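Local coordinates for pullulanase (Klebsiella oxytoca, PDB 2YOC), which hydrolyses alpha-1,6-glucosidic linkages in pullulan and in branched glucans such as alpha-limit dextrins, and is exported from the bacterium by a type 2 secretion system, at residues W614-R618 and S633-H639; R223-L227 and S701-E705; H551-P555 and S649-W653; L209-T215 and A232-P236; V814-K820 and G859-Q864. The contacts are given in a common frame with arbitrary orientation. Residues are numbered along the deposited sequence.

Interaction 1: W614-R618 and S633-H639; sequences WYYQR and SDSAPEH
A loop and the end of a short strand can be joined by very little regular structure when main-chain bonds, an aromatic pair and a charge pair act together, and 614-618 with 633-639 is a worked case. Both belong to the long connection from the third strand of the barrel, 586-591, to its third helix, 640-655. The main chains meet in a single beta bridge between Gln617 and Ser635 (CA-CA 4.2 Å). On one side of it Ala636 N donates to Tyr616 O at 2.7 Å. On the other, Arg618 N donates to Asp634 O at 2.7 Å. A type I turn follows from Ala636 to His639, closed by His639 N to Ala636 O at 3.0 Å, and His639 takes the N-cap position of the helix. Among the rings, His639 (chi1 m) gives ND1 to Tyr615 O at 2.7 Å and directs its edge at the face of Tyr615 (chi1 t), centroids 5.3 Å apart and planes at 52°. The Tyr615 hydroxyl bonds Met641 N and Asp273 OD1. Among the charges, Arg618 extends t, t before bending at chi3 m, and Glu638, chi1 p, meets it side-on: Arg618 NE lies 2.8 Å from Glu638 OE2, and Arg618 NH2 2.8 Å from Glu638 OE1. NH2 also bonds Tyr669 O. This bidentate salt bridge implies that the arginine's charge is met within the contact, by a carboxylate of the turn preceding the helix.

Interaction 2: R223-L227 and S701-E705; sequences RFPHL and SDRFE
His226 lies under the side chain of Arg703, which runs across the imidazole so that both its aliphatic and its charged parts are used. Arg703 CG sits 3.7 Å from the ring centroid of His226, 15° off the normal, as a CH-pi contact; further out the guanidinium lies flat on the same residue, centres 4.4 Å apart and planes at 28°, with Arg703 NH1 3.5 Å from His226 NE2. The overlap needs His226 at chi1 p and Arg703 at m, t, t, the CA atoms of the two residues being 5.2 Å apart. Residues 223-227 leave helix 218-223 at Phe224 and turn, with Leu227 N bonded to Phe224 O at 2.9 Å; residues 701-703 coil as in a helix but lack its repeating hydrogen bonds. Beside the stack, Pro225 CG packs on backbone carbonyls, 3.3 Å from Arg703 O and 3.4 Å from Asp702 O. No hydrogen bond crosses: His226 N approaches Asp702 O to 3.2 Å, but at a poor angle. The side chain of Asp702 lies about 3 Å from a bound calcium ion. Such a flat arginine-aromatic stack here joins the N2 domain to the loop between barrel strands 690-693 and 718-720, a small interdomain contact at the surface.

Interaction 3: H551-P555 and S649-W653; sequences HYTVP and SLAVW
Where a chain turns a corner against a helix, its carbonyls and hydroxyls, cut off from solvent, need partners, and residues 551-555 find some on one side of helical residues 649-653. The chain bends through Tyr552, Thr553 and Val554, bringing Thr553 CA within 5.5 Å of Ser649 CA. Two hydrogen bonds span the gap. Trp653, at chi1 m and chi2 109°, carries its indole across to Tyr552, so that Trp653 NE1 donates to Tyr552 O at 3.0 Å. Thr553 OG1 and Ser649 OG (chi1 t) are paired at 2.7 Å, and Ser649 OG has a second partner in the hydroxyl of Tyr593. Several other polar groups have partners elsewhere: Tyr552 OH in His595 O, Pro555 O in Arg568, and His551 in Thr365 and in Asp469, a residue of a calcium site. Packing fills the remainder. Thr553 CG2 lies 3.6 Å from Val652 CB, while the far rim of the indole meets backbone, Trp653 CH2 being 3.6 Å from both Val554 C and Pro555 N. Helix 640-655 is the third helix of the parallel alpha/beta barrel, leading into strand 661-664; Leu650 faces Phe662 and Phe664 of that strand, Ala651 touches helix 672-683, and the corner 551-555 packs against the helix along Ser649, Val652 and Trp653.

Interaction 4: L209-T215 and A232-P236; sequences LKLTPTT and AFKLP
Leucines make the apolar centre of this pairing: Leu211 CD2 lies 3.8 Å from Leu235 CG, Leu211 CB 3.8 Å from Phe233 CB, and Leu209 CD1 3.9 Å from Leu235 CD2. Pro236 extends the patch, its CG 3.7 Å from Leu209 CB. Leu209 and Leu211 are both m, t; Phe233 is m and Leu235 lies off the wells at chi1 -98°. Behind them stand Val186, Leu188 and Leu175 of neighbouring strands. Around this centre the backbones run antiparallel, with short strand axes 4.2 Å apart at their closest and 126° between their directions, a strong twist. Thr212 and Lys234 form a hydrogen-bonded pair, Thr212 N to Lys234 O at 3.1 Å and Lys234 N to Thr212 O at 2.7 Å; further along, Thr214 N reaches Ala232 O at 3.0 Å. Pro213 and Phe233 form a non-hydrogen-bonded pair (CA-CA 4.6 Å). At the polar edge, Thr212 OG1 rests 3.4 Å from Lys234 CB, and Lys210 NZ bonds Leu211 O at 3.0 Å and also Val186 O. Backbone bonds from Leu209 to Leu188 and Leu211 to Val186 place that end between 232-236 and strand 185-191, in the N2 domain, probably E-set-like by family. Edge character is confined to 212-214, where Thr212 and Pro213 are exposed: at its non-hydrogen-bonded position Pro213 forfeits no bond to strand 232-234, while Thr212 and Lys234 lie on one face, Pro213 and Phe233 on the other.

Interaction 5: V814-K820 and G859-Q864; sequences VVNYVSK and GIAFDQ
Adjoining barrel strands must fit in shape as well as in hydrogen bonding, as 814-820 and 859-864 illustrate. Strands 814-816 and 860-864 run parallel, axes 4.9 Å apart at their closest and inclined by 42°, with Val815 level with Ile860 (CA-CA 4.7 Å) and Asn816 with Ala861 (5.6 Å). The chain of bonds alternates: Ile860 N to Val814 O, 2.9 Å; Asn816 N to Ile860 O, 2.9 Å; Phe862 N to Asn816 O, 3.1 Å. The main bump is Phe862 (chi1 t), lodged in a hollow walled by Val815 CG1, 3.3 Å from Phe862 CB, by Tyr817 CB, 3.7 Å from Phe862 CD1, and by Lys820 CG, 3.7 Å from Phe862 CE1; Phe720 meets its ring edge-to-face. Val815 CG2 also packs on Ile860 CB at 4.2 Å. On the face of Asn816 and Ala861, Gly859 is a hollow: a CB there would clash with Asn816 ND2. A water bridges the two residues, 3.0 Å from Asn816 ND2 and 2.9 Å from Gly859 O; ND2 also bonds Gly775 O, and Gly859 O bonds Arg944. These are the seventh and eighth strands of the (beta/alpha)8 barrel. Towards their C-terminal ends Lys820 pairs with Glu694 in a salt bridge and with Phe720 in a cation-pi contact, so the apolar Phe862 plug gives way to charge at the barrel end where this fold places its active site.

Interactions 1 and 2 are continuous: their centres are 14 Å apart, Arg618 and Glu638 both packing on Phe704, with Arg618 CD 3.7 Å from Arg703 CZ. Through them the interdomain stack reaches the loops before helix 640-655, on which interaction 3 lies, 18 Å from interaction 1 between centres. Interaction 4 shares the N2 domain with residues 223-227; its nearest atoms are about 7 Å from interaction 2. Interaction 5 joins the last two strands of the barrel on whose third helix interaction 3 packs; its centre is 53 Å from that of interaction 4, and its Lys820 end lies where this fold places its active site. Bound calcium lies about 6, 3 and 8 Å from the side chains of Arg618, Asp702 and Val554.

Interaction 1: W614-R618 and S633-H639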
# COMPACT_ATOMS: atom_id res chain seq x y z
N TRP B 614 -11.54 47.28 9.61
CA TRP B 614 -10.77 46.15 10.14
C TRP B 614 -11.59 45.05 10.80
O TRP B 614 -11.03 44.15 11.45
CB TRP B 614 -9.58 46.63 10.98
CG TRP B 614 -8.46 47.19 10.15
CD1 TRP B 614 -8.48 47.49 8.82
CD2 TRP B 614 -7.12 47.45 10.59
NE1 TRP B 614 -7.24 47.91 8.40
CE2 TRP B 614 -6.38 47.90 9.47
CE3 TRP B 614 -6.46 47.35 11.85
CZ2 TRP B 614 -5.04 48.28 9.56
CZ3 TRP B 614 -5.12 47.71 11.93
CH2 TRP B 614 -4.43 48.17 10.80
N TYR B 615 -12.92 45.05 10.55
CA TYR B 615 -13.76 44.01 11.12
C TYR B 615 -14.15 42.96 10.11
O TYR B 615 -13.91 41.77 10.35
CB TYR B 615 -15.03 44.59 11.77
CG TYR B 615 -15.96 43.50 12.28
CD1 TYR B 615 -15.84 42.99 13.57
CD2 TYR B 615 -16.96 42.97 11.45
CE1 TYR B 615 -16.67 41.97 14.03
CE2 TYR B 615 -17.77 41.93 11.88
CZ TYR B 615 -17.64 41.45 13.18
OH TYR B 615 -18.44 40.43 13.61
N TYR B 616 -14.84 43.39 9.03
CA TYR B 616 -15.38 42.48 8.03
C TYR B 616 -14.33 41.76 7.18
O TYR B 616 -14.60 40.67 6.67
CB TYR B 616 -16.45 43.17 7.17
CG TYR B 616 -17.65 43.71 7.92
CD1 TYR B 616 -18.71 42.87 8.27
CD2 TYR B 616 -17.79 45.07 8.16
CE1 TYR B 616 -19.84 43.37 8.91
CE2 TYR B 616 -18.94 45.58 8.76
CZ TYR B 616 -19.96 44.72 9.15
OH TYR B 616 -21.09 45.24 9.73
N GLN B 617 -13.15 42.35 7.05
CA GLN B 617 -12.08 41.78 6.24
C GLN B 617 -11.12 40.93 7.07
O GLN B 617 -10.89 41.24 8.25
CB GLN B 617 -11.29 42.92 5.58
CG GLN B 617 -12.14 44.01 4.90
CD GLN B 617 -12.85 43.55 3.64
OE1 GLN B 617 -12.58 42.47 3.08
NE2 GLN B 617 -13.76 44.37 3.12
N ARG B 618 -10.54 39.88 6.44
CA ARG B 618 -9.51 39.04 7.05
C ARG B 618 -8.14 39.75 6.83
O ARG B 618 -7.73 39.97 5.68
CB ARG B 618 -9.51 37.61 6.49
CG ARG B 618 -8.60 36.66 7.31
CD ARG B 618 -8.62 35.20 6.88
NE ARG B 618 -9.95 34.62 7.03
CZ ARG B 618 -10.64 34.08 6.03
NH1 ARG B 618 -10.11 34.01 4.81
NH2 ARG B 618 -11.85 33.59 6.24
N SER B 633 -10.36 41.23 -1.85
CA SER B 633 -10.36 41.57 -0.44
C SER B 633 -11.05 40.55 0.42
O SER B 633 -12.27 40.58 0.60
CB SER B 633 -10.92 42.98 -0.25
OG SER B 633 -10.24 43.90 -1.09
N ASP B 634 -10.26 39.64 0.96
CA ASP B 634 -10.72 38.54 1.80
C ASP B 634 -11.65 38.99 2.93
O ASP B 634 -11.23 39.75 3.80
CB ASP B 634 -9.54 37.74 2.40
CG ASP B 634 -8.62 36.97 1.44
OD1 ASP B 634 -8.81 37.10 0.19
OD2 ASP B 634 -7.70 36.27 1.93
N SER B 635 -12.89 38.50 2.91
CA SER B 635 -13.88 38.75 3.94
C SER B 635 -13.62 37.81 5.11
O SER B 635 -12.86 36.84 4.96
CB SER B 635 -15.27 38.53 3.38
OG SER B 635 -15.50 37.15 3.17
N ALA B 636 -14.27 38.06 6.25
CA ALA B 636 -14.11 37.26 7.45
C ALA B 636 -15.40 36.64 7.90
O ALA B 636 -15.97 37.09 8.91
CB ALA B 636 -13.51 38.10 8.58
N PRO B 637 -15.87 35.55 7.25
CA PRO B 637 -17.09 34.88 7.73
C PRO B 637 -16.96 34.31 9.16
O PRO B 637 -17.98 33.95 9.76
CB PRO B 637 -17.33 33.78 6.70
CG PRO B 637 -16.01 33.55 6.05
CD PRO B 637 -15.29 34.85 6.07
N GLU B 638 -15.73 34.26 9.71
CA GLU B 638 -15.48 33.77 11.07
C GLU B 638 -15.96 34.77 12.15
O GLU B 638 -16.16 34.39 13.31
CB GLU B 638 -13.99 33.40 11.27
CG GLU B 638 -13.00 34.53 11.00
CD GLU B 638 -12.39 34.53 9.62
OE1 GLU B 638 -13.14 34.39 8.63
OE2 GLU B 638 -11.15 34.65 9.52
N HIS B 639 -16.11 36.06 11.77
CA HIS B 639 -16.57 37.10 12.69
C HIS B 639 -18.10 37.13 12.70
O HIS B 639 -18.75 37.08 11.65
CB HIS B 639 -15.96 38.45 12.35
CG HIS B 639 -14.46 38.46 12.36
ND1 HIS B 639 -13.75 39.51 11.80
CD2 HIS B 639 -13.59 37.54 12.85
CE1 HIS B 639 -12.47 39.20 11.98
NE2 HIS B 639 -12.33 38.03 12.61

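Interaction 2: R223-L227 and S701-E705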
# COMPACT_ATOMS: atom_id res chain seq x y z
N ARG B 223 -11.42 30.59 20.01
CA ARG B 223 -11.78 31.61 19.05
C ARG B 223 -10.68 31.90 18.08
O ARG B 223 -10.95 32.01 16.89
CB ARG B 223 -12.12 32.91 19.77
CG ARG B 223 -13.38 32.87 20.60
CD ARG B 223 -13.53 34.18 21.32
NE ARG B 223 -13.98 35.25 20.42
CZ ARG B 223 -13.88 36.55 20.70
NH1 ARG B 223 -13.32 36.95 21.84
NH2 ARG B 223 -14.34 37.45 19.84
N PHE B 224 -9.44 32.07 18.58
CA PHE B 224 -8.30 32.44 17.75
C PHE B 224 -7.17 31.49 17.90
O PHE B 224 -6.14 31.87 18.44
CB PHE B 224 -7.88 33.86 18.08
CG PHE B 224 -9.02 34.84 18.00
CD1 PHE B 224 -9.64 35.10 16.78
CD2 PHE B 224 -9.49 35.47 19.14
CE1 PHE B 224 -10.69 36.00 16.71
CE2 PHE B 224 -10.54 36.38 19.07
CZ PHE B 224 -11.14 36.64 17.85
N PRO B 225 -7.30 30.25 17.40
CA PRO B 225 -6.21 29.28 17.54
C PRO B 225 -4.90 29.76 16.92
O PRO B 225 -3.85 29.49 17.49
CB PRO B 225 -6.75 28.04 16.84
CG PRO B 225 -7.82 28.56 15.91
CD PRO B 225 -8.45 29.65 16.68
N HIS B 226 -4.99 30.54 15.84
CA HIS B 226 -3.81 31.09 15.18
C HIS B 226 -3.05 32.14 16.04
O HIS B 226 -1.97 32.59 15.64
CB HIS B 226 -4.18 31.65 13.78
CG HIS B 226 -5.11 32.81 13.84
ND1 HIS B 226 -6.40 32.68 14.33
CD2 HIS B 226 -4.92 34.10 13.47
CE1 HIS B 226 -6.94 33.88 14.23
NE2 HIS B 226 -6.09 34.76 13.72
N LEU B 227 -3.61 32.55 17.19
CA LEU B 227 -2.94 33.53 18.07
C LEU B 227 -2.65 32.99 19.48
O LEU B 227 -2.03 33.68 20.29
CB LEU B 227 -3.64 34.90 18.17
CG LEU B 227 -4.30 35.46 16.92
CD1 LEU B 227 -5.36 36.44 17.31
CD2 LEU B 227 -3.28 36.09 15.98
N SER B 701 -7.04 26.62 7.94
CA SER B 701 -7.13 25.65 9.04
C SER B 701 -6.41 26.07 10.31
O SER B 701 -6.75 25.57 11.39
CB SER B 701 -6.68 24.27 8.57
OG SER B 701 -7.36 23.94 7.36
N ASP B 702 -5.48 27.04 10.20
CA ASP B 702 -4.77 27.61 11.34
C ASP B 702 -5.73 28.45 12.16
O ASP B 702 -5.56 28.56 13.38
CB ASP B 702 -3.55 28.48 10.91
CG ASP B 702 -3.80 29.54 9.84
OD1 ASP B 702 -4.41 29.20 8.78
OD2 ASP B 702 -3.29 30.69 10.00
N ARG B 703 -6.77 29.01 11.47
CA ARG B 703 -7.78 29.91 12.03
C ARG B 703 -9.08 29.28 12.50
O ARG B 703 -9.66 29.76 13.48
CB ARG B 703 -8.08 31.07 11.06
CG ARG B 703 -6.88 31.95 10.83
CD ARG B 703 -6.99 32.58 9.47
NE ARG B 703 -6.10 33.73 9.30
CZ ARG B 703 -6.36 34.95 9.76
NH1 ARG B 703 -7.44 35.18 10.48
NH2 ARG B 703 -5.52 35.94 9.50
N PHE B 704 -9.54 28.22 11.79
CA PHE B 704 -10.81 27.52 12.06
C PHE B 704 -10.94 26.25 11.16
O PHE B 704 -10.28 26.17 10.10
CB PHE B 704 -12.00 28.44 11.73
CG PHE B 704 -11.96 29.16 10.38
CD1 PHE B 704 -12.24 28.47 9.20
CD2 PHE B 704 -11.65 30.51 10.30
CE1 PHE B 704 -12.22 29.13 7.96
CE2 PHE B 704 -11.60 31.15 9.06
CZ PHE B 704 -11.89 30.45 7.90
N GLU B 705 -11.88 25.33 11.54
CA GLU B 705 -12.22 24.14 10.76
C GLU B 705 -12.95 24.64 9.51
O GLU B 705 -14.06 25.18 9.59
CB GLU B 705 -13.08 23.17 11.56
CG GLU B 705 -13.31 21.86 10.83
CD GLU B 705 -14.24 20.88 11.50
OE1 GLU B 705 -15.25 21.32 12.11
OE2 GLU B 705 -13.98 19.67 11.36

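Interaction 3: H551-P555 and S649-W653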
# COMPACT_ATOMS: atom_id res chain seq x y z
N HIS B 551 -22.79 44.96 -3.40
CA HIS B 551 -23.87 44.77 -2.42
C HIS B 551 -24.38 43.33 -2.56
O HIS B 551 -24.72 42.88 -3.66
CB HIS B 551 -24.99 45.80 -2.60
CG HIS B 551 -24.54 47.23 -2.39
ND1 HIS B 551 -23.93 47.95 -3.40
CD2 HIS B 551 -24.64 48.03 -1.30
CE1 HIS B 551 -23.69 49.15 -2.89
NE2 HIS B 551 -24.09 49.24 -1.64
N TYR B 552 -24.36 42.58 -1.46
CA TYR B 552 -24.75 41.18 -1.48
C TYR B 552 -26.22 40.89 -1.68
O TYR B 552 -26.57 39.78 -2.11
CB TYR B 552 -24.33 40.54 -0.17
CG TYR B 552 -22.84 40.49 0.03
CD1 TYR B 552 -22.04 39.65 -0.74
CD2 TYR B 552 -22.23 41.25 1.02
CE1 TYR B 552 -20.66 39.56 -0.52
CE2 TYR B 552 -20.85 41.16 1.26
CZ TYR B 552 -20.08 40.32 0.47
OH TYR B 552 -18.73 40.20 0.69
N THR B 553 -27.09 41.83 -1.27
CA THR B 553 -28.53 41.57 -1.24
C THR B 553 -29.40 42.43 -2.19
O THR B 553 -30.56 42.75 -1.90
CB THR B 553 -28.98 41.45 0.23
OG1 THR B 553 -27.86 41.09 1.06
CG2 THR B 553 -30.06 40.43 0.40
N VAL B 554 -28.82 42.81 -3.31
CA VAL B 554 -29.53 43.56 -4.34
C VAL B 554 -29.19 42.88 -5.66
O VAL B 554 -28.02 42.52 -5.88
CB VAL B 554 -29.16 45.06 -4.42
CG1 VAL B 554 -30.13 45.81 -5.34
CG2 VAL B 554 -29.13 45.72 -3.06
N PRO B 555 -30.16 42.74 -6.59
CA PRO B 555 -29.81 42.20 -7.91
C PRO B 555 -28.89 43.15 -8.66
O PRO B 555 -28.88 44.35 -8.36
CB PRO B 555 -31.15 42.17 -8.65
CG PRO B 555 -32.19 42.25 -7.59
CD PRO B 555 -31.59 43.07 -6.50
N SER B 649 -28.60 37.83 4.35
CA SER B 649 -28.61 37.99 2.91
C SER B 649 -29.30 36.81 2.25
O SER B 649 -30.20 37.00 1.44
CB SER B 649 -27.19 38.13 2.37
OG SER B 649 -27.31 38.43 0.98
N LEU B 650 -28.91 35.59 2.63
CA LEU B 650 -29.48 34.37 2.07
C LEU B 650 -30.98 34.27 2.36
O LEU B 650 -31.73 33.82 1.50
CB LEU B 650 -28.71 33.14 2.53
CG LEU B 650 -27.25 33.03 2.07
CD1 LEU B 650 -26.45 32.23 3.06
CD2 LEU B 650 -27.14 32.40 0.69
N ALA B 651 -31.43 34.80 3.50
CA ALA B 651 -32.86 34.82 3.87
C ALA B 651 -33.66 35.55 2.81
O ALA B 651 -34.63 34.99 2.30
CB ALA B 651 -33.06 35.48 5.23
N VAL B 652 -33.22 36.76 2.42
CA VAL B 652 -33.87 37.56 1.39
C VAL B 652 -33.94 36.81 0.03
O VAL B 652 -35.03 36.71 -0.55
CB VAL B 652 -33.20 38.94 1.28
CG1 VAL B 652 -33.63 39.69 0.03
CG2 VAL B 652 -33.47 39.78 2.52
N TRP B 653 -32.82 36.26 -0.45
CA TRP B 653 -32.84 35.54 -1.73
C TRP B 653 -33.75 34.32 -1.62
O TRP B 653 -34.45 34.00 -2.58
CB TRP B 653 -31.43 35.15 -2.18
CG TRP B 653 -30.49 36.31 -2.37
CD1 TRP B 653 -29.42 36.63 -1.58
CD2 TRP B 653 -30.53 37.29 -3.42
NE1 TRP B 653 -28.76 37.72 -2.11
CE2 TRP B 653 -29.42 38.15 -3.23
CE3 TRP B 653 -31.37 37.51 -4.52
CZ2 TRP B 653 -29.16 39.22 -4.09
CZ3 TRP B 653 -31.08 38.55 -5.40
CH2 TRP B 653 -30.00 39.40 -5.17

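Interaction 4: L209-T215 and A232-P236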
# COMPACT_ATOMS: atom_id res chain seq x y z
N LEU B 209 -2.91 53.04 29.20
CA LEU B 209 -3.33 52.08 30.22
C LEU B 209 -2.15 51.13 30.45
O LEU B 209 -1.45 50.76 29.48
CB LEU B 209 -4.55 51.25 29.80
CG LEU B 209 -5.81 51.90 29.26
CD1 LEU B 209 -6.79 50.83 28.86
CD2 LEU B 209 -6.46 52.82 30.28
N LYS B 210 -1.93 50.72 31.70
CA LYS B 210 -0.83 49.80 31.98
C LYS B 210 -1.27 48.35 31.76
O LYS B 210 -2.32 47.92 32.26
CB LYS B 210 -0.21 50.06 33.38
CG LYS B 210 0.94 49.12 33.81
CD LYS B 210 2.32 49.46 33.18
CE LYS B 210 3.33 48.33 33.31
NZ LYS B 210 3.47 47.53 32.06
N LEU B 211 -0.49 47.62 30.96
CA LEU B 211 -0.80 46.22 30.70
C LEU B 211 0.06 45.30 31.57
O LEU B 211 1.20 45.63 31.87
CB LEU B 211 -0.70 45.88 29.20
CG LEU B 211 -1.51 46.75 28.26
CD1 LEU B 211 -1.15 46.46 26.84
CD2 LEU B 211 -3.01 46.54 28.47
N THR B 212 -0.52 44.20 32.04
CA THR B 212 0.15 43.27 32.95
C THR B 212 0.18 41.91 32.30
O THR B 212 -0.84 41.49 31.74
CB THR B 212 -0.55 43.21 34.33
OG1 THR B 212 -1.68 42.32 34.25
CG2 THR B 212 -0.97 44.60 34.88
N PRO B 213 1.32 41.17 32.38
CA PRO B 213 1.35 39.83 31.75
C PRO B 213 0.33 38.86 32.33
O PRO B 213 0.15 38.78 33.55
CB PRO B 213 2.79 39.37 31.99
CG PRO B 213 3.27 40.18 33.15
CD PRO B 213 2.61 41.50 33.00
N THR B 214 -0.39 38.18 31.44
CA THR B 214 -1.39 37.17 31.79
C THR B 214 -1.30 35.98 30.85
O THR B 214 -0.43 35.93 29.98
CB THR B 214 -2.82 37.77 31.91
OG1 THR B 214 -3.65 36.84 32.61
CG2 THR B 214 -3.43 38.17 30.55
N THR B 215 -2.17 35.01 31.06
CA THR B 215 -2.21 33.84 30.21
C THR B 215 -3.45 33.82 29.33
O THR B 215 -4.54 34.21 29.79
CB THR B 215 -1.95 32.56 31.02
OG1 THR B 215 -2.72 32.59 32.21
CG2 THR B 215 -0.47 32.39 31.37
N ALA B 232 0.04 37.16 26.08
CA ALA B 232 -1.19 37.75 26.63
C ALA B 232 -0.93 38.84 27.68
O ALA B 232 -0.04 38.69 28.52
CB ALA B 232 -2.09 36.67 27.22
N PHE B 233 -1.72 39.94 27.62
CA PHE B 233 -1.67 41.07 28.55
C PHE B 233 -3.06 41.46 29.03
O PHE B 233 -3.96 41.64 28.22
CB PHE B 233 -0.97 42.29 27.93
CG PHE B 233 0.42 41.99 27.43
CD1 PHE B 233 0.63 41.54 26.14
CD2 PHE B 233 1.52 42.14 28.27
CE1 PHE B 233 1.93 41.26 25.69
CE2 PHE B 233 2.81 41.86 27.81
CZ PHE B 233 3.00 41.41 26.53
N LYS B 234 -3.21 41.60 30.36
CA LYS B 234 -4.45 41.99 31.04
C LYS B 234 -4.56 43.51 31.05
O LYS B 234 -3.58 44.18 31.38
CB LYS B 234 -4.47 41.44 32.48
CG LYS B 234 -5.85 41.40 33.12
CD LYS B 234 -5.78 41.08 34.60
CE LYS B 234 -7.13 40.81 35.26
NZ LYS B 234 -7.70 39.47 34.93
N LEU B 235 -5.73 44.05 30.67
CA LEU B 235 -5.99 45.50 30.66
C LEU B 235 -6.43 45.89 32.06
O LEU B 235 -6.98 45.03 32.75
CB LEU B 235 -7.14 45.85 29.69
CG LEU B 235 -6.77 46.33 28.30
CD1 LEU B 235 -6.55 45.16 27.34
CD2 LEU B 235 -7.84 47.24 27.73
N PRO B 236 -6.27 47.17 32.51
CA PRO B 236 -6.76 47.54 33.85
C PRO B 236 -8.28 47.36 33.99
O PRO B 236 -8.99 47.26 32.98
CB PRO B 236 -6.34 49.00 34.00
CG PRO B 236 -6.13 49.49 32.64
CD PRO B 236 -5.65 48.34 31.84

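Interaction 5: V814-K820 and G859-Q864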
# COMPACT_ATOMS: atom_id res chain seq x y z
N VAL B 814 -21.97 15.32 -3.20
CA VAL B 814 -21.03 15.41 -4.33
C VAL B 814 -21.63 16.02 -5.61
O VAL B 814 -22.66 15.56 -6.09
CB VAL B 814 -20.44 14.01 -4.66
CG1 VAL B 814 -19.55 14.05 -5.89
CG2 VAL B 814 -19.67 13.42 -3.49
N VAL B 815 -20.91 16.95 -6.22
CA VAL B 815 -21.32 17.50 -7.51
C VAL B 815 -20.25 17.15 -8.57
O VAL B 815 -19.12 17.66 -8.52
CB VAL B 815 -21.62 19.02 -7.46
CG1 VAL B 815 -21.95 19.56 -8.83
CG2 VAL B 815 -22.77 19.32 -6.48
N ASN B 816 -20.60 16.24 -9.50
CA ASN B 816 -19.72 15.83 -10.58
C ASN B 816 -19.90 16.74 -11.79
O ASN B 816 -21.01 17.23 -12.08
CB ASN B 816 -19.95 14.36 -10.95
CG ASN B 816 -19.25 13.41 -10.02
OD1 ASN B 816 -18.08 13.62 -9.61
ND2 ASN B 816 -19.94 12.32 -9.69
N TYR B 817 -18.80 16.99 -12.50
CA TYR B 817 -18.81 17.86 -13.66
C TYR B 817 -17.59 17.65 -14.53
O TYR B 817 -16.58 17.13 -14.05
CB TYR B 817 -18.94 19.34 -13.25
CG TYR B 817 -17.74 19.96 -12.57
CD1 TYR B 817 -17.27 19.47 -11.35
CD2 TYR B 817 -17.14 21.11 -13.08
CE1 TYR B 817 -16.18 20.06 -10.71
CE2 TYR B 817 -16.06 21.71 -12.44
CZ TYR B 817 -15.59 21.20 -11.24
OH TYR B 817 -14.52 21.82 -10.63
N VAL B 818 -17.71 18.02 -15.81
CA VAL B 818 -16.60 17.91 -16.76
C VAL B 818 -16.39 19.23 -17.52
O VAL B 818 -15.53 19.32 -18.39
CB VAL B 818 -16.63 16.64 -17.66
CG1 VAL B 818 -16.13 15.42 -16.90
CG2 VAL B 818 -18.01 16.38 -18.26
N SER B 819 -17.21 20.24 -17.18
CA SER B 819 -17.15 21.58 -17.72
C SER B 819 -17.83 22.53 -16.76
O SER B 819 -18.74 22.11 -16.06
CB SER B 819 -17.78 21.67 -19.11
OG SER B 819 -17.01 22.50 -19.96
N LYS B 820 -17.34 23.78 -16.69
CA LYS B 820 -17.77 24.85 -15.80
C LYS B 820 -17.28 26.13 -16.45
O LYS B 820 -16.46 26.06 -17.36
CB LYS B 820 -17.11 24.65 -14.43
CG LYS B 820 -17.80 25.36 -13.26
CD LYS B 820 -16.96 25.27 -12.03
CE LYS B 820 -17.72 25.60 -10.79
NZ LYS B 820 -16.85 25.51 -9.59
N GLY B 859 -23.85 10.75 -8.18
CA GLY B 859 -23.65 12.11 -7.69
C GLY B 859 -24.50 13.12 -8.44
O GLY B 859 -25.06 12.80 -9.49
N ILE B 860 -24.60 14.35 -7.93
CA ILE B 860 -25.36 15.40 -8.59
C ILE B 860 -24.68 15.84 -9.90
O ILE B 860 -23.49 16.13 -9.94
CB ILE B 860 -25.69 16.54 -7.62
CG1 ILE B 860 -26.67 16.01 -6.54
CG2 ILE B 860 -26.23 17.79 -8.35
CD1 ILE B 860 -26.81 16.83 -5.29
N ALA B 861 -25.44 15.82 -10.99
CA ALA B 861 -24.99 16.19 -12.33
C ALA B 861 -25.00 17.69 -12.49
O ALA B 861 -26.02 18.34 -12.29
CB ALA B 861 -25.89 15.54 -13.36
N PHE B 862 -23.83 18.24 -12.82
CA PHE B 862 -23.61 19.65 -13.07
C PHE B 862 -22.90 19.76 -14.40
O PHE B 862 -22.05 18.93 -14.73
CB PHE B 862 -22.73 20.25 -11.99
CG PHE B 862 -22.37 21.72 -12.10
CD1 PHE B 862 -21.35 22.14 -12.95
CD2 PHE B 862 -22.98 22.67 -11.29
CE1 PHE B 862 -21.01 23.49 -13.04
CE2 PHE B 862 -22.63 24.01 -11.38
CZ PHE B 862 -21.65 24.41 -12.25
N ASP B 863 -23.22 20.80 -15.13
CA ASP B 863 -22.61 21.08 -16.40
C ASP B 863 -22.75 22.54 -16.81
O ASP B 863 -23.72 23.23 -16.44
CB ASP B 863 -23.18 20.17 -17.50
CG ASP B 863 -22.45 20.28 -18.82
OD1 ASP B 863 -21.19 20.54 -18.81
OD2 ASP B 863 -23.11 20.12 -19.87
N GLN B 864 -21.78 23.00 -17.61
CA GLN B 864 -21.69 24.34 -18.15
C GLN B 864 -22.72 24.53 -19.26
O GLN B 864 -22.89 23.64 -20.11
CB GLN B 864 -20.29 24.55 -18.70
CG GLN B 864 -20.06 25.96 -19.19
CD GLN B 864 -18.73 26.15 -19.84
OE1 GLN B 864 -18.17 25.23 -20.45
NE2 GLN B 864 -18.22 27.36 -19.75
O HOH W 1 -22.68 12.04 -10.92